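Local structure of AGR_C_1268p (2GHS) at residues W65-L69 and E70-H74; E126-S129 and D130-G133; R255-T258 and D259-I263. The protein probably acts as a metal-dependent gluconolactonase of the regucalcin (SMP-30) family, a six-bladed beta-propeller that binds one divalent cation per subunit. All coordinates share one frame; numbering follows the deposited sequence.

In the fold
The three contacts follow one another along the chain. Contact 1 turns the corner between strands 62-67 and 72-77, the two inner strands of a four-stranded antiparallel sheet, and its Ile68 side chain comes within about 4 Å of that of Glu52, a predicted ligand of the divalent metal. Contact 2, about 19 Å away centre to centre, supplies two backbone ligands of a potassium ion. Contact 3 is the hairpin of strands 252-256 and 262-267, across the chain's centre, its own centre about 31 and 36 Å from those of contacts 1 and 2. Contacts 1 and 3 turn the chain between adjacent strands within a sheet, while contact 2 passes it from strand 121-125 to strand 134-141 of the next sheet.

Contact 1: residues W65-L69 and E70-H74; sequences WFNIL and ERELH
One face of the Trp65 indole is covered by His74 CB, which lies 3.6 Å from the centroid of the five-membered ring in a CH-pi contact. The imidazole plane of His74 is tilted only 6° from the indole, displaced with little overlap; at its edge, in the ring plane, sits Glu72 OE1. On the other side of the sheet, Leu73 CD1 rests over a face of the Phe66 ring, off-centre and 3.8 Å from CE2. These residues belong to the hairpin of strands 62-67 and 72-77, where Trp65 and His74 form an antiparallel hydrogen-bonded pair, with His74 N 2.8 Å from Trp65 O. At the turn, a G1 beta bulge sets Arg71 and Glu72 together opposite Asn67, and Arg71 N bonds to Ile68 O. Asn67 CG swings away from its own nitrogen (chi1 -168°), which brings the amide alongside Glu72, and Asn67 ND2 donates to Glu72 OE1 at 3.0 Å. His74 NE2 gives Glu72 OE1 a 2.8 Å bond from the opposite face of the carboxylate. Lys83 NZ meets His74 ND1, while Asn67 OD1 accepts from Leu50 N, tying the group to strand 82-87 and to the residue leading into strand 51-57. Two donors on one oxygen should restrain the rotation of the Glu72 carboxylate, and its negative charge would probably polarise the imidazole.

Contact 2: residues E126-S129 and D130-G133; sequences ELES and DLPG. With K (potassium ion), chain B.
Glu128 and Leu131 are the ends of a type I beta turn that helps form a potassium site. Their side chains slant across one another, and the CD1 methyl of Leu131 packs against the aliphatic part and carboxylate carbon of Glu128, 3.8 Å from CD. Glu128 has its CG beside the backbone N (chi1 -66°), and the chain runs on extended, which lays it, carboxylate included, along that methyl. One carboxylate oxygen finds its partners beyond the turn, Glu128 OE2 being hydrogen-bonded to Tyr164 OH and Thr151 OG1. The other stays with the metal site: Glu128 OE1 accepts from the metal-bound water at 3.0 Å. The turn is closed by Leu131 N donating to Glu128 O at 3.2 Å. That same carbonyl oxygen also binds the metal, so one atom both closes the turn and serves as a ligand. Within the turn, Ser129 OG accepts from Leu127 N at 3.1 Å and is also hydrogen-bonded to Asp109 O, linking the turn to the loop that follows strand 102-107. The carbonyl oxygens of Asp108 and Asn134 join those of Glu128 and Leu131 around the ion, giving it four backbone ligands. The water held by the Glu128 carboxylate is the fifth: potassium lies 2.8 Å from Glu128 O, 2.7 Å from Leu131 O and 2.8 Å from this water.

Contact 3: residues R255-T258 and D259-I263; sequences RYDT and DGNHI
Asp257 reaches across the hairpin with both carboxylate oxygens, and Asn261 answers with its backbone and its side chain. Asp257 OD1 accepts from Asn261 N at 3.0 Å, a bond that arrives from above the carboxylate plane, and takes a weak bond from Asp259 N. Asp257 OD2 offers its syn lone pair, on the side of the other oxygen, to Asn261 ND2 at 3.0 Å; the acceptor lies close to the amide plane, although the carboxylate and amide planes stand 77° apart. The Asp257 CG sits between the backbone N and the carbonyl carbon (chi1 70°), which turns the carboxylate in over the turn and its N-H groups. The backbone of Asp257 is used as well: its N donates to Asn261 O, and its O accepts from Gly260 N at 3.0 Å, closing a type I turn. Farther down the strands, Ile263 N donates to Arg255 O at 2.9 Å. Water bridges the acidic corner, giving Asp259 OD2 a bond of 2.8 Å and Asp257 OD2 a weak, longer one. Arg255 NH1 and NE are bonded outside the turn, to Tyr266 OH and His242 ND1, while Ile263 CD1 covers one face of the guanidinium, 3.8 Å from NE. Tyr256 and His262, a non-hydrogen-bonded pair, form an offset stack with planes at 28°, and His262 CD2 lies over the tyrosine face. His262 NE2 has a weak bond to Asp254 OD1. Gly260, with a positive phi, lets the chain swing back into strand 262-267. Gly260 N on Asp257 O and Asp257 N on Asn261 O, round a type I turn with a G1 bulge at the glycine, define a 3:5 hairpin, here joining adjacent antiparallel strands of a beta-propeller sheet.

Contact 1: residues W65-L69 and E70-H74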
ATOM      1  N   TRP A  65      -6.730  -4.809  -5.436  1.00  6.83           N
ATOM      2  CA  TRP A  65      -6.681  -3.689  -4.477  1.00  8.19           C
ATOM      3  C   TRP A  65      -7.947  -3.683  -3.647  1.00  7.66           C
ATOM      4  O   TRP A  65      -8.867  -4.489  -3.896  1.00  8.50           O
ATOM      5  CB  TRP A  65      -6.471  -2.334  -5.173  1.00  6.52           C
ATOM      6  CG  TRP A  65      -7.547  -1.895  -6.081  1.00  8.79           C
ATOM      7  CD1 TRP A  65      -8.653  -1.154  -5.753  1.00  9.67           C
ATOM      8  CD2 TRP A  65      -7.613  -2.120  -7.487  1.00  6.28           C
ATOM      9  NE1 TRP A  65      -9.403  -0.925  -6.877  1.00  8.95           N
ATOM     10  CE2 TRP A  65      -8.781  -1.502  -7.955  1.00  7.50           C
ATOM     11  CE3 TRP A  65      -6.788  -2.799  -8.397  1.00  9.07           C
ATOM     12  CZ2 TRP A  65      -9.167  -1.554  -9.283  1.00  8.39           C
ATOM     13  CZ3 TRP A  65      -7.167  -2.835  -9.738  1.00 10.74           C
ATOM     14  CH2 TRP A  65      -8.354  -2.222 -10.154  1.00  9.47           C
ATOM     15  N   PHE A  66      -8.001  -2.798  -2.652  1.00  6.01           N
ATOM     16  CA  PHE A  66      -9.161  -2.704  -1.824  1.00  5.31           C
ATOM     17  C   PHE A  66      -9.886  -1.377  -1.958  1.00  7.73           C
ATOM     18  O   PHE A  66      -9.301  -0.360  -2.281  1.00  8.60           O
ATOM     19  CB  PHE A  66      -8.771  -2.884  -0.338  1.00  7.98           C
ATOM     20  CG  PHE A  66      -8.180  -4.209  -0.020  1.00  6.35           C
ATOM     21  CD1 PHE A  66      -6.802  -4.409  -0.135  1.00  9.69           C
ATOM     22  CD2 PHE A  66      -8.975  -5.235   0.431  1.00  9.58           C
ATOM     23  CE1 PHE A  66      -6.239  -5.654   0.171  1.00  9.30           C
ATOM     24  CE2 PHE A  66      -8.444  -6.474   0.722  1.00  7.05           C
ATOM     25  CZ  PHE A  66      -7.074  -6.690   0.583  1.00  8.39           C
ATOM     26  N   ASN A  67     -11.179  -1.422  -1.667  1.00  8.42           N
ATOM     27  CA  ASN A  67     -11.993  -0.226  -1.359  1.00  6.75           C
ATOM     28  C   ASN A  67     -12.294  -0.322   0.125  1.00  6.71           C
ATOM     29  O   ASN A  67     -13.238  -0.975   0.512  1.00  8.34           O
ATOM     30  CB  ASN A  67     -13.245  -0.199  -2.200  1.00  8.34           C
ATOM     31  CG  ASN A  67     -13.973   1.136  -2.146  1.00 13.61           C
ATOM     32  OD1 ASN A  67     -13.485   2.089  -1.569  1.00 14.73           O
ATOM     33  ND2 ASN A  67     -15.148   1.197  -2.775  1.00 11.92           N
ATOM     34  N   ILE A  68     -11.416   0.271   0.935  1.00  9.39           N
ATOM     35  CA  ILE A  68     -11.324  -0.124   2.355  1.00  9.34           C
ATOM     36  C   ILE A  68     -12.664   0.026   3.067  1.00 11.09           C
ATOM     37  O   ILE A  68     -13.189  -0.929   3.658  1.00 10.89           O
ATOM     38  CB  ILE A  68     -10.235   0.673   3.141  1.00 10.51           C
ATOM     39  CG1 ILE A  68      -8.838   0.335   2.652  1.00 14.15           C
ATOM     40  CG2 ILE A  68     -10.344   0.333   4.669  1.00 13.01           C
ATOM     41  CD1 ILE A  68      -7.768   1.076   3.437  1.00 16.30           C
ATOM     42  N   LEU A  69     -13.204   1.226   3.025  1.00 10.20           N
ATOM     43  CA  LEU A  69     -14.380   1.588   3.821  1.00 12.78           C
ATOM     44  C   LEU A  69     -15.646   0.897   3.334  1.00 13.61           C
ATOM     45  O   LEU A  69     -16.567   0.749   4.091  1.00 15.35           O
ATOM     46  CB  LEU A  69     -14.584   3.109   3.804  1.00 13.56           C
ATOM     47  CG  LEU A  69     -13.365   3.939   4.271  1.00 19.56           C
ATOM     48  CD1 LEU A  69     -13.640   5.431   4.201  1.00 21.26           C
ATOM     49  CD2 LEU A  69     -12.963   3.541   5.685  1.00 20.66           C
ATOM     50  N   GLU A  70     -15.666   0.426   2.083  1.00 10.50           N
ATOM     51  CA  GLU A  70     -16.825  -0.309   1.548  1.00 10.36           C
ATOM     52  C   GLU A  70     -16.667  -1.846   1.594  1.00  7.34           C
ATOM     53  O   GLU A  70     -17.523  -2.590   1.076  1.00  9.60           O
ATOM     54  CB  GLU A  70     -17.111   0.119   0.106  1.00 12.19           C
ATOM     55  CG  GLU A  70     -17.436   1.600  -0.021  1.00 17.55           C
ATOM     56  CD  GLU A  70     -18.892   1.951   0.273  1.00 33.29           C
ATOM     57  OE1 GLU A  70     -19.589   1.200   0.989  1.00 35.31           O
ATOM     58  OE2 GLU A  70     -19.338   2.997  -0.242  1.00 45.32           O
ATOM     59  N   ARG A  71     -15.569  -2.319   2.166  1.00  7.50           N
ATOM     60  CA  ARG A  71     -15.352  -3.765   2.387  1.00  7.73           C
ATOM     61  C   ARG A  71     -15.320  -4.534   1.062  1.00  9.56           C
ATOM     62  O   ARG A  71     -16.002  -5.533   0.910  1.00 10.71           O
ATOM     63  CB  ARG A  71     -16.380  -4.349   3.350  1.00  8.10           C
ATOM     64  CG  ARG A  71     -16.455  -3.652   4.680  1.00  8.05           C
ATOM     65  CD  ARG A  71     -17.357  -4.400   5.705  1.00  9.26           C
ATOM     66  NE  ARG A  71     -18.575  -4.830   5.025  1.00 12.91           N
ATOM     67  CZ  ARG A  71     -19.652  -4.089   4.835  1.00 15.24           C
ATOM     68  NH1 ARG A  71     -19.766  -2.932   5.429  1.00 14.75           N
ATOM     69  NH2 ARG A  71     -20.663  -4.548   4.107  1.00 13.93           N
ATOM     70  N   GLU A  72     -14.589  -3.993   0.092  1.00  9.14           N
ATOM     71  CA  GLU A  72     -14.463  -4.677  -1.232  1.00  8.43           C
ATOM     72  C   GLU A  72     -13.037  -5.011  -1.582  1.00 10.21           C
ATOM     73  O   GLU A  72     -12.145  -4.218  -1.324  1.00  7.86           O
ATOM     74  CB  GLU A  72     -15.003  -3.793  -2.349  1.00  9.58           C
ATOM     75  CG  GLU A  72     -16.463  -3.456  -2.239  1.00  9.83           C
ATOM     76  CD  GLU A  72     -16.882  -2.324  -3.178  1.00 12.56           C
ATOM     77  OE1 GLU A  72     -16.043  -1.546  -3.736  1.00 11.57           O
ATOM     78  OE2 GLU A  72     -18.129  -2.213  -3.337  1.00 18.24           O
ATOM     79  N   LEU A  73     -12.856  -6.164  -2.197  1.00  8.06           N
ATOM     80  CA  LEU A  73     -11.589  -6.582  -2.770  1.00  6.68           C
ATOM     81  C   LEU A  73     -11.810  -6.600  -4.287  1.00  7.57           C
ATOM     82  O   LEU A  73     -12.648  -7.369  -4.789  1.00  8.68           O
ATOM     83  CB  LEU A  73     -11.223  -8.001  -2.301  1.00  9.42           C
ATOM     84  CG  LEU A  73     -10.013  -8.706  -2.932  1.00  9.39           C
ATOM     85  CD1 LEU A  73      -8.742  -7.930  -2.754  1.00 10.31           C
ATOM     86  CD2 LEU A  73      -9.871 -10.074  -2.329  1.00 13.41           C
ATOM     87  N   HIS A  74     -11.048  -5.759  -4.989  1.00  7.90           N
ATOM     88  CA  HIS A  74     -11.151  -5.560  -6.423  1.00  6.23           C
ATOM     89  C   HIS A  74     -10.079  -6.353  -7.133  1.00  8.71           C
ATOM     90  O   HIS A  74      -8.955  -6.433  -6.670  1.00  7.71           O
ATOM     91  CB  HIS A  74     -10.993  -4.053  -6.713  1.00  7.00           C
ATOM     92  CG  HIS A  74     -12.176  -3.278  -6.275  1.00  6.30           C
ATOM     93  ND1 HIS A  74     -13.127  -2.847  -7.179  1.00 10.89           N
ATOM     94  CD2 HIS A  74     -12.645  -2.953  -5.050  1.00 10.44           C
ATOM     95  CE1 HIS A  74     -14.104  -2.243  -6.519  1.00 13.18           C
ATOM     96  NE2 HIS A  74     -13.849  -2.314  -5.226  1.00  9.78           N
TER

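Contact 2: residues E126-S129 and D130-G133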
ATOM      1  N   GLU A 126      -5.154 -13.277  15.068  1.00  9.39           N
ATOM      2  CA  GLU A 126      -5.785 -12.045  15.551  1.00 10.32           C
ATOM      3  C   GLU A 126      -4.852 -10.840  15.256  1.00 11.34           C
ATOM      4  O   GLU A 126      -3.636 -10.973  15.255  1.00 10.94           O
ATOM      5  CB  GLU A 126      -6.199 -12.169  17.038  1.00 12.56           C
ATOM      6  CG  GLU A 126      -7.390 -13.157  17.192  1.00 17.20           C
ATOM      7  CD  GLU A 126      -8.021 -13.269  18.578  1.00 33.36           C
ATOM      8  OE1 GLU A 126      -7.560 -12.589  19.513  1.00 32.30           O
ATOM      9  OE2 GLU A 126      -9.012 -14.049  18.698  1.00 37.38           O
ATOM     10  N   LEU A 127      -5.419  -9.662  14.998  1.00  9.55           N
ATOM     11  CA  LEU A 127      -4.642  -8.444  14.817  1.00 11.70           C
ATOM     12  C   LEU A 127      -5.545  -7.338  15.286  1.00  9.33           C
ATOM     13  O   LEU A 127      -6.512  -6.979  14.576  1.00  9.91           O
ATOM     14  CB  LEU A 127      -4.276  -8.229  13.337  1.00 13.10           C
ATOM     15  CG  LEU A 127      -3.430  -6.996  12.982  1.00 15.76           C
ATOM     16  CD1 LEU A 127      -2.069  -7.154  13.563  1.00 15.24           C
ATOM     17  CD2 LEU A 127      -3.425  -6.833  11.458  1.00 22.14           C
ATOM     18  N   GLU A 128      -5.288  -6.851  16.507  1.00  8.73           N
ATOM     19  CA  GLU A 128      -6.167  -5.862  17.126  1.00  8.09           C
ATOM     20  C   GLU A 128      -7.619  -6.263  16.966  1.00  9.84           C
ATOM     21  O   GLU A 128      -8.516  -5.433  16.756  1.00 10.68           O
ATOM     22  CB  GLU A 128      -5.896  -4.485  16.514  1.00  9.54           C
ATOM     23  CG  GLU A 128      -4.502  -3.972  16.853  1.00 12.46           C
ATOM     24  CD  GLU A 128      -4.292  -2.504  16.514  1.00 15.05           C
ATOM     25  OE1 GLU A 128      -5.206  -1.845  15.965  1.00 12.44           O
ATOM     26  OE2 GLU A 128      -3.185  -2.000  16.796  1.00 14.11           O
ATOM     27  N   SER A 129      -7.861  -7.559  17.161  1.00  9.67           N
ATOM     28  CA  SER A 129      -9.184  -8.127  16.983  1.00 10.02           C
ATOM     29  C   SER A 129     -10.120  -7.772  18.132  1.00 11.07           C
ATOM     30  O   SER A 129     -11.325  -7.999  18.051  1.00 12.29           O
ATOM     31  CB  SER A 129      -9.099  -9.639  16.824  1.00 10.69           C
ATOM     32  OG  SER A 129      -8.399 -10.019  15.637  1.00  8.43           O
ATOM     33  N   ASP A 130      -9.561  -7.282  19.241  1.00 10.32           N
ATOM     34  CA  ASP A 130     -10.311  -6.779  20.379  1.00 12.66           C
ATOM     35  C   ASP A 130     -10.324  -5.260  20.508  1.00 11.02           C
ATOM     36  O   ASP A 130     -10.718  -4.734  21.578  1.00 12.06           O
ATOM     37  CB  ASP A 130      -9.707  -7.380  21.635  1.00 11.37           C
ATOM     38  CG  ASP A 130      -8.214  -7.028  21.811  1.00 18.82           C
ATOM     39  OD1 ASP A 130      -7.526  -6.528  20.861  1.00 18.70           O
ATOM     40  OD2 ASP A 130      -7.720  -7.276  22.939  1.00 29.69           O
ATOM     41  N   LEU A 131      -9.949  -4.556  19.443  1.00 10.64           N
ATOM     42  CA  LEU A 131      -9.920  -3.096  19.435  1.00 11.11           C
ATOM     43  C   LEU A 131     -10.861  -2.550  18.367  1.00 10.61           C
ATOM     44  O   LEU A 131     -10.409  -2.176  17.265  1.00 10.87           O
ATOM     45  CB  LEU A 131      -8.518  -2.586  19.174  1.00 12.52           C
ATOM     46  CG  LEU A 131      -7.438  -2.858  20.193  1.00 20.03           C
ATOM     47  CD1 LEU A 131      -6.179  -2.116  19.762  1.00 22.76           C
ATOM     48  CD2 LEU A 131      -7.880  -2.411  21.575  1.00 23.29           C
ATOM     49  N   PRO A 132     -12.175  -2.529  18.659  1.00 10.03           N
ATOM     50  CA  PRO A 132     -13.082  -2.129  17.603  1.00  9.88           C
ATOM     51  C   PRO A 132     -12.893  -0.728  17.060  1.00  9.56           C
ATOM     52  O   PRO A 132     -13.300  -0.474  15.908  1.00 11.30           O
ATOM     53  CB  PRO A 132     -14.473  -2.244  18.253  1.00 11.26           C
ATOM     54  CG  PRO A 132     -14.243  -2.312  19.658  1.00 11.48           C
ATOM     55  CD  PRO A 132     -12.903  -2.934  19.865  1.00 11.68           C
ATOM     56  N   GLY A 133     -12.274   0.157  17.841  1.00  8.15           N
ATOM     57  CA  GLY A 133     -12.050   1.511  17.395  1.00 11.35           C
ATOM     58  C   GLY A 133     -10.926   1.698  16.395  1.00  8.04           C
ATOM     59  O   GLY A 133     -10.728   2.818  15.898  1.00  8.88           O
TER
HETATM   60  K     K B 315      -9.633  -3.560  15.079  1.00 12.29           K
HETATM   61  O   HOH W   1      -7.232  -2.669  13.909  1.00 10.79           O

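Contact 3: residues R255-T258 and D259-I263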
ATOM      1  N   ARG A 255       9.200  10.479  -6.395  1.00  6.73           N
ATOM      2  CA  ARG A 255      10.327   9.564  -6.447  1.00  7.21           C
ATOM      3  C   ARG A 255      11.565  10.191  -5.775  1.00  8.31           C
ATOM      4  O   ARG A 255      11.947  11.336  -6.032  1.00  8.30           O
ATOM      5  CB  ARG A 255      10.620   9.219  -7.888  1.00  6.84           C
ATOM      6  CG  ARG A 255      11.802   8.327  -8.139  1.00  8.50           C
ATOM      7  CD  ARG A 255      12.043   8.218  -9.658  1.00 10.17           C
ATOM      8  NE  ARG A 255      13.162   7.343 -10.048  1.00  8.98           N
ATOM      9  CZ  ARG A 255      13.497   7.164 -11.313  1.00  8.52           C
ATOM     10  NH1 ARG A 255      12.826   7.776 -12.279  1.00  9.18           N
ATOM     11  NH2 ARG A 255      14.495   6.376 -11.621  1.00  8.58           N
ATOM     12  N   TYR A 256      12.125   9.382  -4.894  1.00  6.79           N
ATOM     13  CA  TYR A 256      13.339   9.702  -4.118  1.00  7.12           C
ATOM     14  C   TYR A 256      14.481   8.762  -4.391  1.00  9.52           C
ATOM     15  O   TYR A 256      14.294   7.532  -4.398  1.00 10.32           O
ATOM     16  CB  TYR A 256      12.996   9.615  -2.654  1.00  8.86           C
ATOM     17  CG  TYR A 256      11.846  10.542  -2.226  1.00  8.59           C
ATOM     18  CD1 TYR A 256      10.513  10.114  -2.260  1.00  9.61           C
ATOM     19  CD2 TYR A 256      12.102  11.831  -1.789  1.00 11.62           C
ATOM     20  CE1 TYR A 256       9.472  10.969  -1.870  1.00 10.43           C
ATOM     21  CE2 TYR A 256      11.061  12.676  -1.391  1.00 11.21           C
ATOM     22  CZ  TYR A 256       9.755  12.248  -1.434  1.00 10.09           C
ATOM     23  OH  TYR A 256       8.719  13.097  -1.026  1.00 13.42           O
ATOM     24  N   ASP A 257      15.669   9.328  -4.527  1.00  9.20           N
ATOM     25  CA  ASP A 257      16.858   8.521  -4.835  1.00  9.90           C
ATOM     26  C   ASP A 257      17.367   7.897  -3.561  1.00 11.32           C
ATOM     27  O   ASP A 257      16.715   8.009  -2.525  1.00 12.50           O
ATOM     28  CB  ASP A 257      17.902   9.342  -5.566  1.00 11.81           C
ATOM     29  CG  ASP A 257      18.576  10.421  -4.691  1.00 11.36           C
ATOM     30  OD1 ASP A 257      18.493  10.356  -3.425  1.00 13.35           O
ATOM     31  OD2 ASP A 257      19.214  11.312  -5.301  1.00 16.05           O
ATOM     32  N   THR A 258      18.476   7.157  -3.620  1.00 12.97           N
ATOM     33  CA  THR A 258      18.854   6.418  -2.428  1.00 14.91           C
ATOM     34  C   THR A 258      19.497   7.318  -1.356  1.00 15.03           C
ATOM     35  O   THR A 258      19.774   6.816  -0.251  1.00 19.28           O
ATOM     36  CB  THR A 258      19.814   5.266  -2.720  1.00 18.10           C
ATOM     37  OG1 THR A 258      21.026   5.801  -3.244  1.00 18.86           O
ATOM     38  CG2 THR A 258      19.200   4.269  -3.745  1.00 21.30           C
ATOM     39  N   ASP A 259      19.748   8.592  -1.666  1.00 16.73           N
ATOM     40  CA  ASP A 259      20.138   9.580  -0.643  1.00 17.40           C
ATOM     41  C   ASP A 259      18.936  10.308  -0.024  1.00 16.89           C
ATOM     42  O   ASP A 259      19.077  11.143   0.868  1.00 16.69           O
ATOM     43  CB  ASP A 259      21.081  10.602  -1.253  1.00 19.35           C
ATOM     44  CG  ASP A 259      22.474  10.035  -1.479  1.00 25.18           C
ATOM     45  OD1 ASP A 259      22.850   9.134  -0.714  1.00 29.56           O
ATOM     46  OD2 ASP A 259      23.164  10.493  -2.406  1.00 35.11           O
ATOM     47  N   GLY A 260      17.753   9.997  -0.512  1.00 12.67           N
ATOM     48  CA  GLY A 260      16.541  10.630  -0.082  1.00 12.20           C
ATOM     49  C   GLY A 260      16.253  11.973  -0.744  1.00 11.95           C
ATOM     50  O   GLY A 260      15.385  12.698  -0.281  1.00 13.47           O
ATOM     51  N   ASN A 261      16.959  12.310  -1.826  1.00 10.48           N
ATOM     52  CA  ASN A 261      16.635  13.496  -2.627  1.00 11.24           C
ATOM     53  C   ASN A 261      15.368  13.260  -3.446  1.00 10.19           C
ATOM     54  O   ASN A 261      15.185  12.193  -4.008  1.00  8.55           O
ATOM     55  CB  ASN A 261      17.770  13.837  -3.590  1.00 12.24           C
ATOM     56  CG  ASN A 261      19.088  14.056  -2.879  1.00 21.62           C
ATOM     57  OD1 ASN A 261      19.158  14.873  -1.966  1.00 18.51           O
ATOM     58  ND2 ASN A 261      20.127  13.325  -3.285  1.00 19.17           N
ATOM     59  N   HIS A 262      14.501  14.258  -3.480  1.00 10.11           N
ATOM     60  CA  HIS A 262      13.286  14.250  -4.274  1.00  9.99           C
ATOM     61  C   HIS A 262      13.606  14.603  -5.707  1.00  9.96           C
ATOM     62  O   HIS A 262      13.812  15.777  -6.044  1.00 10.94           O
ATOM     63  CB  HIS A 262      12.296  15.257  -3.698  1.00  9.07           C
ATOM     64  CG  HIS A 262      10.938  15.186  -4.313  1.00 10.00           C
ATOM     65  ND1 HIS A 262      10.017  16.202  -4.184  1.00 15.07           N
ATOM     66  CD2 HIS A 262      10.348  14.238  -5.079  1.00 11.93           C
ATOM     67  CE1 HIS A 262       8.929  15.894  -4.869  1.00 13.57           C
ATOM     68  NE2 HIS A 262       9.095  14.697  -5.406  1.00 10.35           N
ATOM     69  N   ILE A 263      13.687  13.580  -6.556  1.00  9.74           N
ATOM     70  CA  ILE A 263      14.160  13.801  -7.920  1.00  7.92           C
ATOM     71  C   ILE A 263      13.062  13.950  -8.972  1.00  6.39           C
ATOM     72  O   ILE A 263      13.318  14.511 -10.051  1.00  7.67           O
ATOM     73  CB  ILE A 263      15.177  12.748  -8.389  1.00 10.31           C
ATOM     74  CG1 ILE A 263      14.500  11.382  -8.537  1.00  9.58           C
ATOM     75  CG2 ILE A 263      16.428  12.695  -7.493  1.00 13.81           C
ATOM     76  CD1 ILE A 263      15.352  10.416  -9.297  1.00 15.60           C
TER
HETATM   77  O   HOH W   2      22.181   9.680  -4.850  1.00 49.09           O
HETATM   78  O   HOH W   3      23.136   5.874  -1.888  1.00 51.29           O